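Local coordinates for hypothetical 13.2 KDA protein (Sulfolobus virus-like particle ssv1, PDB 2VQC), which is essential for virus function and is a winged-helix protein that probably binds DNA, at residues N12-K15 and M16-M20. Numbering follows the deposited sequence.
Sequences NSYK and MAEIM
Selenomethionine Met16 meets the backbone of the preceding turn through both its main chain and its side chain. Asn12 O receives the backbone N of Met16 at 3.1 Å and is also approached by Met16 CG at 3.0 Å, a tight fit, while Met16 CB sits by Ser13 O. Beyond CG the Met16 chain is bent at chi2 and chi3, which turns CE back towards the backbone of Lys15, 4.1 Å from Lys15 C. The same side chain packs on Phe39 of helix 32-39 and Ile49 of helix 43-59.

The contact illustrates how a helix is started: residues 13-20 form the first turns of helix 13-27 in this winged-helix domain, with Asn12 as the N-cap just before them. Asn12 OD1 takes the backbone N-H of Lys15 at 3.0 Å, in a fairly straight bond (162° at the hydrogen) that reaches the amide oxygen from above its carbonyl plane, so a first-turn N-H with no earlier helical carbonyl to use is satisfied by a side chain. At its other end Lys15 hands on the helical pattern, its O accepting Ile19 N in a weak bond of 3.4 Å, with Ile19 CG1 close to the same oxygen. Beyond CG the Lys15 chain is extended and runs back towards the Asn12 end of the helix, away from Glu18.

Glu18 brings OE2 of its carboxylate obliquely up to the ring of Tyr14, 3.5 Å from CE2, with ring and carboxylate planes 48° apart. Tyr14 reaches this place because its CG lies anti to the backbone N (chi1 -168°). The other carboxylate oxygen, Glu18 OE1, lies 3.7 Å from Lys15 CA. Tyr14 O accepts the backbone N of Glu18 at 3.0 Å. On helix 43-59, Ile56 is touched by both Tyr14 and the buried Ala17.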
loop_
_atom_site.group_PDB
_atom_site.type_symbol
_atom_site.label_atom_id
_atom_site.label_comp_id
_atom_site.label_asym_id
_atom_site.label_seq_id
_atom_site.Cartn_x
_atom_site.Cartn_y
_atom_site.Cartn_z
ATOM N N ASN A 12 -10.021 7.812 7.234
ATOM C CA ASN A 12 -9.453 8.419 6.046
ATOM C C ASN A 12 -8.476 7.457 5.365
ATOM O O ASN A 12 -7.381 7.225 5.870
ATOM C CB ASN A 12 -8.762 9.733 6.418
ATOM C CG ASN A 12 -8.361 10.542 5.204
ATOM O OD1 ASN A 12 -7.630 10.061 4.338
ATOM N ND2 ASN A 12 -8.832 11.782 5.136
ATOM N N SER A 13 -8.883 6.898 4.225
ATOM C CA SER A 13 -8.065 5.919 3.493
ATOM C C SER A 13 -6.682 6.449 3.143
ATOM O O SER A 13 -5.699 5.697 3.156
ATOM C CB SER A 13 -8.767 5.486 2.205
ATOM O OG SER A 13 -9.907 4.694 2.486
ATOM N N TYR A 14 -6.611 7.741 2.827
ATOM C CA TYR A 14 -5.350 8.369 2.458
ATOM C C TYR A 14 -4.380 8.450 3.636
ATOM O O TYR A 14 -3.206 8.114 3.487
ATOM C CB TYR A 14 -5.582 9.758 1.864
ATOM C CG TYR A 14 -4.348 10.317 1.202
ATOM C CD1 TYR A 14 -4.017 9.969 -0.106
ATOM C CD2 TYR A 14 -3.499 11.185 1.889
ATOM C CE1 TYR A 14 -2.877 10.475 -0.716
ATOM C CE2 TYR A 14 -2.354 11.697 1.288
ATOM C CZ TYR A 14 -2.051 11.340 -0.013
ATOM O OH TYR A 14 -0.919 11.850 -0.609
ATOM N N LYS A 15 -4.867 8.897 4.792
ATOM C CA LYS A 15 -4.047 8.938 6.008
ATOM C C LYS A 15 -3.513 7.552 6.384
ATOM O O LYS A 15 -2.373 7.425 6.842
ATOM C CB LYS A 15 -4.832 9.511 7.186
ATOM C CG LYS A 15 -5.107 10.998 7.100
ATOM C CD LYS A 15 -5.898 11.457 8.319
ATOM C CE LYS A 15 -6.246 12.937 8.272
ATOM N NZ LYS A 15 -7.089 13.318 9.438
HETATM N N MSE A 16 -4.334 6.522 6.174
HETATM C CA MSE A 16 -3.939 5.139 6.453
HETATM C C MSE A 16 -2.862 4.687 5.482
HETATM O O MSE A 16 -1.944 3.954 5.857
HETATM C CB MSE A 16 -5.126 4.179 6.307
HETATM C CG MSE A 16 -6.409 4.591 6.995
HETATM SE SE MSE A 16 -6.446 4.190 8.867
HETATM C CE MSE A 16 -5.243 5.610 9.506
ATOM N N ALA A 17 -3.006 5.102 4.224
ATOM C CA ALA A 17 -2.060 4.742 3.171
ATOM C C ALA A 17 -0.696 5.378 3.400
ATOM O O ALA A 17 0.326 4.772 3.078
ATOM C CB ALA A 17 -2.603 5.136 1.812
ATOM N N GLU A 18 -0.683 6.594 3.952
ATOM C CA GLU A 18 0.570 7.265 4.325
ATOM C C GLU A 18 1.322 6.449 5.372
ATOM O O GLU A 18 2.548 6.369 5.339
ATOM C CB GLU A 18 0.312 8.688 4.850
ATOM C CG GLU A 18 -0.082 9.691 3.766
ATOM C CD GLU A 18 -0.389 11.083 4.315
ATOM O OE1 GLU A 18 -1.146 11.192 5.307
ATOM O OE2 GLU A 18 0.115 12.077 3.746
ATOM N N ILE A 19 0.584 5.839 6.297
ATOM C CA ILE A 19 1.198 4.966 7.303
ATOM C C ILE A 19 1.846 3.776 6.597
ATOM O O ILE A 19 2.998 3.437 6.873
ATOM C CB ILE A 19 0.181 4.485 8.365
ATOM C CG1 ILE A 19 -0.390 5.685 9.132
ATOM C CG2 ILE A 19 0.830 3.507 9.350
ATOM C CD1 ILE A 19 -1.508 5.329 10.084
HETATM N N MSE A 20 1.116 3.170 5.666
HETATM C CA MSE A 20 1.632 2.023 4.927
HETATM C C MSE A 20 2.834 2.395 4.058
HETATM O O MSE A 20 3.733 1.585 3.882
HETATM C CB MSE A 20 0.546 1.400 4.046
HETATM C CG MSE A 20 -0.652 0.812 4.788
HETATM SE SE MSE A 20 -0.236 -0.455 6.238
HETATM C CE MSE A 20 0.183 0.852 7.549
#